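Long-range contacts in putative lipoprotein (Parabacteroides distasonis, PDB 4FVS), which is of unknown function but, as a putative exported lipoprotein of the LolA/LolB clan, may bind lipid: residues Q2-F7 against A68-G73; V125-K130 against K137-K142; T14-K19 against M31-D36. One frame throughout, in Å; residues are numbered along the deposited sequence.

In the fold
Starting from the N terminus, the N-terminal segment Gln2-Phe7 meets the end of strand 60-71, where contact 1 closes a loop of 60 intervening residues, mostly strand. Contact 3 falls wholly within that loop: it pairs strand 15-22 with strand 27-41 as a hairpin, and the centres of contacts 1 and 3 lie about 20 Å apart. Contact 2 opens only after both have closed, joining strand 123-129 to strand 132-154 in a second hairpin; its centre is about 26 Å from that of contact 1. No two contacts cross. Contacts 2 and 3 each pair neighbouring strands of the antiparallel framework, while contact 1 ties the N-terminal segment covalently to the end of strand 60-71.

Contact 1 of 3, residues Q2-F7 against A68-G73; sequences QDCTFF and AYCQNG
The N-terminal segment Gln2-Phe7 has no regular secondary structure, yet it runs extended past the end of strand 60-71, the two directions 144° apart. No backbone hydrogen bond links them, and the closest CA atoms, 4.6 Å apart, are those of Cys4 and Gly73, where the chain has already turned out of the strand. With positive phi at both Asn72 and Gly73, that turn brings the Gly73 backbone up to the segment. A covalent bond takes the place of strand pairing: Cys4 SG and Cys70 SG are joined at 2.0 Å in a disulfide, each CB directed at the opposite segment. The chi3 of -83° is close to the 90° usual for a disulfide. Cys4 SG stands anti to its backbone N and also lies against the Gly73 carbonyl carbon. Beside the bridge, the Phe6 ring extends toward the strand with its CD1-CE1-CZ side. Its CD1 lies 3.8 Å from Cys70 SG, an oblique sulfur-aromatic contact, while its far tip, CZ, is 3.6 Å from Ala68 O, which meets the ring at its edge. The Ala68 methyl group touches the same tip, with CB 3.9 Å from Phe6 CZ. At the exposed end, the extended Gln2 side chain crosses Asn72 obliquely, its NE2 3.3 Å from Asn72 C, packing without a hydrogen bond. The bridge thus lies between a buried aromatic contact and a more open polar one. Further into the fold, Phe6 meets Phe75 of strand 74-78 edge-to-face and packs on Gln45 and Val47 of strand 44-54. Backbone hydrogen bonds from Ala68 to Val47 and from Cys70 to Gln45 join strand 60-71 to strand 44-54, while Tyr69 pairs with Phe76 in strand 74-78.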
loop_
_atom_site.group_PDB
_atom_site.type_symbol
_atom_site.label_atom_id
_atom_site.label_comp_id
_atom_site.label_asym_id
_atom_site.label_seq_id
_atom_site.Cartn_x
_atom_site.Cartn_y
_atom_site.Cartn_z
ATOM N N GLN A 2 21.699 -3.928 -13.741
ATOM C CA GLN A 2 21.082 -5.035 -13.010
ATOM C C GLN A 2 19.544 -4.946 -13.085
ATOM O O GLN A 2 18.950 -3.980 -12.590
ATOM C CB GLN A 2 21.561 -5.072 -11.546
ATOM C CG GLN A 2 20.860 -6.137 -10.677
ATOM C CD GLN A 2 21.610 -6.535 -9.421
ATOM O OE1 GLN A 2 22.513 -5.840 -8.923
ATOM N NE2 GLN A 2 21.237 -7.682 -8.877
ATOM N N ASP A 3 18.913 -5.986 -13.682
ATOM C CA ASP A 3 17.461 -6.115 -13.871
ATOM C C ASP A 3 16.729 -6.106 -12.547
ATOM O O ASP A 3 17.096 -6.836 -11.614
ATOM C CB ASP A 3 17.099 -7.405 -14.638
ATOM C CG ASP A 3 17.707 -7.542 -16.026
ATOM O OD1 ASP A 3 17.377 -6.711 -16.903
ATOM O OD2 ASP A 3 18.465 -8.519 -16.252
ATOM N N CYS A 4 15.707 -5.241 -12.463
ATOM C CA CYS A 4 14.842 -5.059 -11.297
ATOM C C CYS A 4 13.516 -4.453 -11.754
ATOM O O CYS A 4 13.491 -3.317 -12.241
ATOM C CB CYS A 4 15.521 -4.199 -10.226
ATOM S SG CYS A 4 14.619 -4.100 -8.646
ATOM N N THR A 5 12.416 -5.237 -11.629
ATOM C CA THR A 5 11.047 -4.816 -11.939
ATOM C C THR A 5 10.584 -3.882 -10.818
ATOM O O THR A 5 10.672 -4.237 -9.636
ATOM C CB THR A 5 10.132 -6.023 -12.117
ATOM O OG1 THR A 5 10.738 -6.945 -13.014
ATOM C CG2 THR A 5 8.762 -5.648 -12.626
ATOM N N PHE A 6 10.148 -2.668 -11.195
ATOM C CA PHE A 6 9.727 -1.621 -10.283
ATOM C C PHE A 6 8.202 -1.648 -10.137
ATOM O O PHE A 6 7.486 -1.307 -11.078
ATOM C CB PHE A 6 10.229 -0.269 -10.812
ATOM C CG PHE A 6 10.538 0.751 -9.751
ATOM C CD1 PHE A 6 11.781 0.787 -9.146
ATOM C CD2 PHE A 6 9.598 1.712 -9.389
ATOM C CE1 PHE A 6 12.070 1.745 -8.175
ATOM C CE2 PHE A 6 9.890 2.668 -8.417
ATOM C CZ PHE A 6 11.121 2.677 -7.818
ATOM N N PHE A 7 7.700 -2.068 -8.961
ATOM C CA PHE A 7 6.263 -2.154 -8.723
ATOM C C PHE A 7 5.729 -0.826 -8.150
ATOM O O PHE A 7 5.152 -0.794 -7.061
ATOM C CB PHE A 7 5.932 -3.343 -7.812
ATOM C CG PHE A 7 6.271 -4.661 -8.461
ATOM C CD1 PHE A 7 5.493 -5.163 -9.497
ATOM C CD2 PHE A 7 7.386 -5.385 -8.058
ATOM C CE1 PHE A 7 5.811 -6.371 -10.104
ATOM C CE2 PHE A 7 7.706 -6.591 -8.673
ATOM C CZ PHE A 7 6.910 -7.078 -9.693
ATOM N N ALA A 68 10.066 4.645 -2.851
ATOM C CA ALA A 68 10.139 3.322 -3.468
ATOM C C ALA A 68 11.498 3.157 -4.085
ATOM O O ALA A 68 12.014 4.119 -4.661
ATOM C CB ALA A 68 9.054 3.151 -4.525
ATOM N N TYR A 69 12.105 1.968 -3.961
ATOM C CA TYR A 69 13.426 1.780 -4.559
ATOM C C TYR A 69 13.738 0.328 -4.911
ATOM O O TYR A 69 13.125 -0.599 -4.391
ATOM C CB TYR A 69 14.542 2.326 -3.632
ATOM C CG TYR A 69 14.548 1.715 -2.254
ATOM C CD1 TYR A 69 15.232 0.528 -2.001
ATOM C CD2 TYR A 69 13.906 2.339 -1.190
ATOM C CE1 TYR A 69 15.244 -0.045 -0.732
ATOM C CE2 TYR A 69 13.910 1.776 0.085
ATOM C CZ TYR A 69 14.568 0.571 0.307
ATOM O OH TYR A 69 14.587 -0.010 1.556
ATOM N N CYS A 70 14.709 0.177 -5.825
ATOM C CA CYS A 70 15.366 -1.051 -6.253
ATOM C C CYS A 70 16.771 -1.061 -5.680
ATOM O O CYS A 70 17.495 -0.071 -5.816
ATOM C CB CYS A 70 15.395 -1.186 -7.773
ATOM S SG CYS A 70 14.024 -2.149 -8.462
ATOM N N GLN A 71 17.159 -2.153 -5.030
ATOM C CA GLN A 71 18.499 -2.328 -4.499
ATOM C C GLN A 71 18.893 -3.703 -4.802
ATOM O O GLN A 71 18.307 -4.641 -4.273
ATOM C CB GLN A 71 18.617 -2.037 -2.987
ATOM C CG GLN A 71 18.629 -0.561 -2.590
ATOM C CD GLN A 71 19.960 -0.121 -2.044
ATOM O OE1 GLN A 71 21.016 -0.343 -2.653
ATOM N NE2 GLN A 71 19.931 0.552 -0.897
ATOM N N ASN A 72 19.820 -3.830 -5.728
ATOM C CA ASN A 72 20.466 -5.067 -6.148
ATOM C C ASN A 72 19.446 -6.166 -6.502
ATOM O O ASN A 72 19.510 -7.286 -5.986
ATOM C CB ASN A 72 21.454 -5.557 -5.073
ATOM C CG ASN A 72 22.528 -4.550 -4.750
ATOM O OD1 ASN A 72 23.031 -3.817 -5.619
ATOM N ND2 ASN A 72 22.898 -4.489 -3.483
ATOM N N GLY A 73 18.537 -5.821 -7.403
ATOM C CA GLY A 73 17.560 -6.749 -7.948
ATOM C C GLY A 73 16.270 -6.945 -7.191
ATOM O O GLY A 73 15.393 -7.648 -7.693
#

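Contact 2 of 3, residues V125-K130 against K137-K142; sequences VKIYDK and KDMAIK
Strands 123-129 and 132-154 form a beta hairpin, and this contact is part of its antiparallel pairing, with the axes of 125-129 and 137-142 at 152°. Backbone hydrogen bonds come in two reciprocal sets, Val125 with Met139 and Ile127 with Lys137. In the second, Ile127 N to Lys137 O is 2.9 Å and Lys137 N to Ile127 O is 2.8 Å, both donors nearly along the C=O axis. In the first, Met139 N meets Val125 O from above the carbonyl plane, although its N-H is directed almost straight at the oxygen (172°). Between them lies the non-hydrogen-bonded pair Lys126 and Asp138, bridged by charge instead. Their side chains run alongside each other, and Lys126 bends at chi3 and chi4 to bring its ammonium to the carboxylate. An alanine in place of Lys126 would remove the ammonium and the chain beyond CB, and with them the salt bridge and the packing of CG on Lys137 O, and would probably weaken the hold between the two strands on this face. Apolar contact occupies the other face: Ile127 CG2 packs 3.5 Å from Lys137 CB and 3.9 Å from SE of Met139, a selenomethionine. Ile127 also packs on Val96 and Ile98 of strand 96-98, and Met139 on Ile168 of strand 157-171. In the salt bridge, Lys126 NZ approaches Asp138 OD1 at 2.7 Å from above the carboxylate plane.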
loop_
_atom_site.group_PDB
_atom_site.type_symbol
_atom_site.label_atom_id
_atom_site.label_comp_id
_atom_site.label_asym_id
_atom_site.label_seq_id
_atom_site.Cartn_x
_atom_site.Cartn_y
_atom_site.Cartn_z
ATOM N N VAL A 125 4.477 -1.232 12.192
ATOM C CA VAL A 125 4.560 0.206 12.225
ATOM C C VAL A 125 3.804 0.754 13.440
ATOM O O VAL A 125 3.249 0.007 14.244
ATOM C CB VAL A 125 4.034 0.808 10.897
ATOM C CG1 VAL A 125 4.842 0.283 9.716
ATOM C CG2 VAL A 125 2.530 0.580 10.705
ATOM N N LYS A 126 3.837 2.066 13.582
ATOM C CA LYS A 126 3.079 2.746 14.592
ATOM C C LYS A 126 2.384 3.940 13.954
ATOM O O LYS A 126 3.013 4.764 13.278
ATOM C CB LYS A 126 3.942 3.143 15.766
ATOM C CG LYS A 126 3.132 3.187 17.042
ATOM C CD LYS A 126 3.934 3.547 18.227
ATOM C CE LYS A 126 4.977 2.509 18.542
ATOM N NZ LYS A 126 4.486 1.293 19.230
ATOM N N ILE A 127 1.072 3.979 14.086
ATOM C CA ILE A 127 0.306 5.115 13.586
ATOM C C ILE A 127 0.055 6.011 14.817
ATOM O O ILE A 127 -0.365 5.514 15.863
ATOM C CB ILE A 127 -0.945 4.673 12.810
ATOM C CG1 ILE A 127 -1.773 5.859 12.354
ATOM C CG2 ILE A 127 -1.781 3.633 13.558
ATOM C CD1 ILE A 127 -2.678 5.514 11.169
ATOM N N TYR A 128 0.457 7.281 14.742
ATOM C CA TYR A 128 0.411 8.188 15.888
ATOM C C TYR A 128 0.110 9.615 15.478
ATOM O O TYR A 128 0.256 9.956 14.310
ATOM C CB TYR A 128 1.788 8.151 16.621
ATOM C CG TYR A 128 2.963 8.630 15.782
ATOM C CD1 TYR A 128 3.623 7.769 14.911
ATOM C CD2 TYR A 128 3.402 9.950 15.846
ATOM C CE1 TYR A 128 4.670 8.215 14.103
ATOM C CE2 TYR A 128 4.455 10.407 15.050
ATOM C CZ TYR A 128 5.083 9.537 14.171
ATOM O OH TYR A 128 6.126 9.991 13.389
ATOM N N ASP A 129 -0.187 10.471 16.471
ATOM C CA ASP A 129 -0.423 11.899 16.317
ATOM C C ASP A 129 0.915 12.624 16.537
ATOM O O ASP A 129 1.462 12.569 17.631
ATOM C CB ASP A 129 -1.523 12.338 17.325
ATOM C CG ASP A 129 -1.966 13.804 17.371
ATOM O OD1 ASP A 129 -1.244 14.668 16.826
ATOM O OD2 ASP A 129 -3.009 14.089 18.010
ATOM N N LYS A 130 1.451 13.275 15.490
ATOM C CA LYS A 130 2.706 14.048 15.494
ATOM C C LYS A 130 2.766 15.053 16.644
ATOM O O LYS A 130 3.848 15.272 17.210
ATOM C CB LYS A 130 2.885 14.814 14.160
ATOM C CG LYS A 130 3.420 13.944 13.010
ATOM C CD LYS A 130 3.565 14.691 11.674
ATOM C CE LYS A 130 2.344 14.572 10.782
ATOM N NZ LYS A 130 2.598 15.101 9.416
ATOM N N LYS A 137 -1.240 3.762 17.910
ATOM C CA LYS A 137 -1.696 2.413 17.596
ATOM C C LYS A 137 -0.582 1.646 16.961
ATOM O O LYS A 137 0.130 2.179 16.104
ATOM C CB LYS A 137 -2.911 2.409 16.631
ATOM C CG LYS A 137 -4.285 2.644 17.223
ATOM C CD LYS A 137 -5.340 2.554 16.109
ATOM C CE LYS A 137 -6.737 2.922 16.556
ATOM N NZ LYS A 137 -7.681 2.981 15.405
ATOM N N ASP A 138 -0.453 0.379 17.337
ATOM C CA ASP A 138 0.464 -0.570 16.718
ATOM C C ASP A 138 -0.251 -1.303 15.624
ATOM O O ASP A 138 -1.393 -1.715 15.832
ATOM C CB ASP A 138 0.985 -1.589 17.744
ATOM C CG ASP A 138 2.125 -1.145 18.599
ATOM O OD1 ASP A 138 3.173 -0.752 18.030
ATOM O OD2 ASP A 138 2.031 -1.320 19.831
HETATM N N MSE A 139 0.398 -1.501 14.478
HETATM C CA MSE A 139 -0.198 -2.295 13.414
HETATM C C MSE A 139 0.840 -3.229 12.880
HETATM O O MSE A 139 1.891 -2.777 12.417
HETATM C CB MSE A 139 -0.798 -1.427 12.313
HETATM C CG MSE A 139 -1.732 -0.364 12.870
HETATM SE SE MSE A 139 -2.761 0.484 11.549
HETATM C CE MSE A 139 -3.940 -0.941 11.124
ATOM N N ALA A 140 0.587 -4.537 13.024
ATOM C CA ALA A 140 1.499 -5.576 12.579
ATOM C C ALA A 140 0.999 -6.235 11.297
ATOM O O ALA A 140 -0.089 -6.799 11.272
ATOM C CB ALA A 140 1.679 -6.611 13.673
ATOM N N ILE A 141 1.769 -6.094 10.216
ATOM C CA ILE A 141 1.506 -6.710 8.915
ATOM C C ILE A 141 2.465 -7.891 8.834
ATOM O O ILE A 141 3.674 -7.700 8.735
ATOM C CB ILE A 141 1.630 -5.703 7.730
ATOM C CG1 ILE A 141 0.736 -4.457 7.948
ATOM C CG2 ILE A 141 1.314 -6.377 6.381
ATOM C CD1 ILE A 141 1.408 -3.150 7.424
ATOM N N LYS A 142 1.928 -9.106 8.937
ATOM C CA LYS A 142 2.742 -10.315 9.011
ATOM C C LYS A 142 2.137 -11.442 8.169
ATOM O O LYS A 142 1.085 -11.262 7.570
ATOM C CB LYS A 142 2.865 -10.752 10.504
ATOM C CG LYS A 142 1.515 -10.883 11.221
ATOM C CD LYS A 142 1.644 -10.880 12.718
ATOM C CE LYS A 142 0.270 -10.806 13.358
ATOM N NZ LYS A 142 0.344 -10.573 14.822
#

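Contact 3 of 3, residues T14-K19 against M31-D36; sequences TVWVRK and MSYQVD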
loop_
_atom_site.group_PDB
_atom_site.type_symbol
_atom_site.label_atom_id
_atom_site.label_comp_id
_atom_site.label_asym_id
_atom_site.label_seq_id
_atom_site.Cartn_x
_atom_site.Cartn_y
_atom_site.Cartn_z
ATOM N N THR A 14 4.191 11.805 -13.251
ATOM C CA THR A 14 3.089 10.861 -13.412
ATOM C C THR A 14 2.153 11.042 -12.240
ATOM O O THR A 14 2.605 11.158 -11.102
ATOM C CB THR A 14 3.627 9.435 -13.539
ATOM O OG1 THR A 14 4.353 9.346 -14.760
ATOM C CG2 THR A 14 2.539 8.375 -13.518
ATOM N N VAL A 15 0.856 11.121 -12.527
ATOM C CA VAL A 15 -0.194 11.261 -11.524
ATOM C C VAL A 15 -1.116 10.034 -11.583
ATOM O O VAL A 15 -1.299 9.438 -12.646
ATOM C CB VAL A 15 -0.999 12.589 -11.664
ATOM C CG1 VAL A 15 -0.160 13.804 -11.294
ATOM C CG2 VAL A 15 -1.603 12.746 -13.052
ATOM N N TRP A 16 -1.671 9.649 -10.437
ATOM C CA TRP A 16 -2.619 8.551 -10.362
ATOM C C TRP A 16 -3.570 8.763 -9.193
ATOM O O TRP A 16 -3.312 9.573 -8.298
ATOM C CB TRP A 16 -1.956 7.157 -10.309
ATOM C CG TRP A 16 -1.116 6.784 -9.128
ATOM C CD1 TRP A 16 -1.420 5.844 -8.188
ATOM C CD2 TRP A 16 0.244 7.170 -8.884
ATOM N NE1 TRP A 16 -0.363 5.677 -7.325
ATOM C CE2 TRP A 16 0.681 6.463 -7.742
ATOM C CE3 TRP A 16 1.110 8.103 -9.470
ATOM C CZ2 TRP A 16 1.949 6.650 -7.183
ATOM C CZ3 TRP A 16 2.364 8.295 -8.906
ATOM C CH2 TRP A 16 2.773 7.574 -7.777
ATOM N N VAL A 17 -4.736 8.112 -9.282
ATOM C CA VAL A 17 -5.804 8.194 -8.304
ATOM C C VAL A 17 -6.275 6.810 -7.988
ATOM O O VAL A 17 -6.630 6.052 -8.896
ATOM C CB VAL A 17 -6.999 9.081 -8.763
ATOM C CG1 VAL A 17 -8.058 9.197 -7.654
ATOM C CG2 VAL A 17 -6.541 10.464 -9.191
ATOM N N ARG A 18 -6.283 6.485 -6.695
ATOM C CA ARG A 18 -6.840 5.267 -6.111
ATOM C C ARG A 18 -7.998 5.703 -5.250
ATOM O O ARG A 18 -7.848 6.692 -4.515
ATOM C CB ARG A 18 -5.793 4.465 -5.310
ATOM C CG ARG A 18 -4.850 3.679 -6.209
ATOM C CD ARG A 18 -3.689 3.013 -5.490
ATOM N NE ARG A 18 -4.140 2.080 -4.458
ATOM C CZ ARG A 18 -3.840 2.213 -3.172
ATOM N NH1 ARG A 18 -3.062 3.205 -2.766
ATOM N NH2 ARG A 18 -4.283 1.334 -2.290
ATOM N N LYS A 19 -9.149 5.014 -5.332
ATOM C CA LYS A 19 -10.290 5.399 -4.507
ATOM C C LYS A 19 -10.626 4.264 -3.539
ATOM O O LYS A 19 -10.553 3.088 -3.897
ATOM C CB LYS A 19 -11.501 5.808 -5.374
ATOM C CG LYS A 19 -11.301 7.143 -6.075
ATOM C CD LYS A 19 -12.534 7.621 -6.730
ATOM C CE LYS A 19 -12.343 8.950 -7.423
ATOM N NZ LYS A 19 -13.558 9.345 -8.207
HETATM N N MSE A 31 -7.406 8.943 -3.008
HETATM C CA MSE A 31 -5.967 8.944 -2.781
HETATM C C MSE A 31 -5.258 9.364 -4.052
HETATM O O MSE A 31 -5.220 8.589 -5.023
HETATM C CB MSE A 31 -5.524 7.577 -2.297
HETATM C CG MSE A 31 -6.207 7.205 -0.984
HETATM SE SE MSE A 31 -6.058 5.385 -0.429
HETATM C CE MSE A 31 -7.235 4.569 -1.839
ATOM N N SER A 32 -4.748 10.627 -4.058
ATOM C CA SER A 32 -4.083 11.210 -5.209
ATOM C C SER A 32 -2.587 11.227 -5.013
ATOM O O SER A 32 -2.104 11.649 -3.961
ATOM C CB SER A 32 -4.598 12.611 -5.466
ATOM O OG SER A 32 -6.005 12.562 -5.592
ATOM N N TYR A 33 -1.853 10.759 -6.024
ATOM C CA TYR A 33 -0.400 10.663 -5.976
ATOM C C TYR A 33 0.255 11.314 -7.159
ATOM O O TYR A 33 -0.384 11.516 -8.194
ATOM C CB TYR A 33 0.047 9.194 -5.958
ATOM C CG TYR A 33 -0.409 8.337 -4.804
ATOM C CD1 TYR A 33 -1.693 7.798 -4.774
ATOM C CD2 TYR A 33 0.491 7.918 -3.830
ATOM C CE1 TYR A 33 -2.104 6.958 -3.734
ATOM C CE2 TYR A 33 0.095 7.073 -2.789
ATOM C CZ TYR A 33 -1.199 6.581 -2.757
ATOM O OH TYR A 33 -1.565 5.729 -1.750
ATOM N N GLN A 34 1.557 11.589 -7.022
ATOM C CA GLN A 34 2.375 12.146 -8.080
ATOM C C GLN A 34 3.868 11.861 -7.860
ATOM O O GLN A 34 4.384 12.141 -6.784
ATOM C CB GLN A 34 2.161 13.649 -8.221
ATOM C CG GLN A 34 2.906 14.165 -9.443
ATOM C CD GLN A 34 2.847 15.639 -9.585
ATOM O OE1 GLN A 34 2.923 16.385 -8.602
ATOM N NE2 GLN A 34 2.797 16.079 -10.827
ATOM N N VAL A 35 4.562 11.356 -8.894
ATOM C CA VAL A 35 6.010 11.131 -8.846
ATOM C C VAL A 35 6.704 12.501 -8.856
ATOM O O VAL A 35 6.631 13.218 -9.853
ATOM C CB VAL A 35 6.520 10.225 -9.991
ATOM C CG1 VAL A 35 8.037 10.094 -9.947
ATOM C CG2 VAL A 35 5.853 8.856 -9.950
ATOM N N ASP A 36 7.337 12.865 -7.740
ATOM C CA ASP A 36 8.015 14.142 -7.601
ATOM C C ASP A 36 9.460 14.041 -8.121
ATOM O O ASP A 36 9.856 14.880 -8.925
ATOM C CB ASP A 36 7.974 14.620 -6.137
ATOM C CG ASP A 36 8.239 16.104 -5.906
ATOM O OD1 ASP A 36 8.580 16.820 -6.888
ATOM O OD2 ASP A 36 8.094 16.556 -4.750
#
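Four antiparallel pairs align this hairpin; Trp16-Tyr33 and Arg18-Met31 are hydrogen-bonded, and Val35 N adds a bond to Thr14 O, but the two faces pack very differently. On the buried face, the indole lies over the CB of Tyr33, which sits above the centre of the Trp16 six-membered ring, 3.3 Å from its centroid, a CH-pi contact. The phenol lies almost parallel to the five-membered ring, with Trp16 NE1 over its face, but the two are slid apart so that they barely overlap (planes 5° apart). Val35 CG2 adds a methyl 3.7 Å from Trp16 CZ3. Next along, the bent Met31 side chain, a selenomethionine, places CE over one face of the Arg18 guanidinium. Arg18 NH2 is hydrogen-bonded to Thr209, and Tyr33 OH to Tyr53. The opposite face is looser and more exposed: Val15 CG1 lies alongside Gln34 CG at 3.6 Å, while Val17 CG2 comes no nearer than 4.2 Å to Ser32 OG. Strand 205-214 pairs with Val17 and Lys19, and Lys215, just after it, with Val15; strand 44-54 pairs with Ser32 through Val52. On the buried face, Trp16 packs on Ala49, Leu211 and Leu214 from these two strands and meets Phe8 edge-to-face.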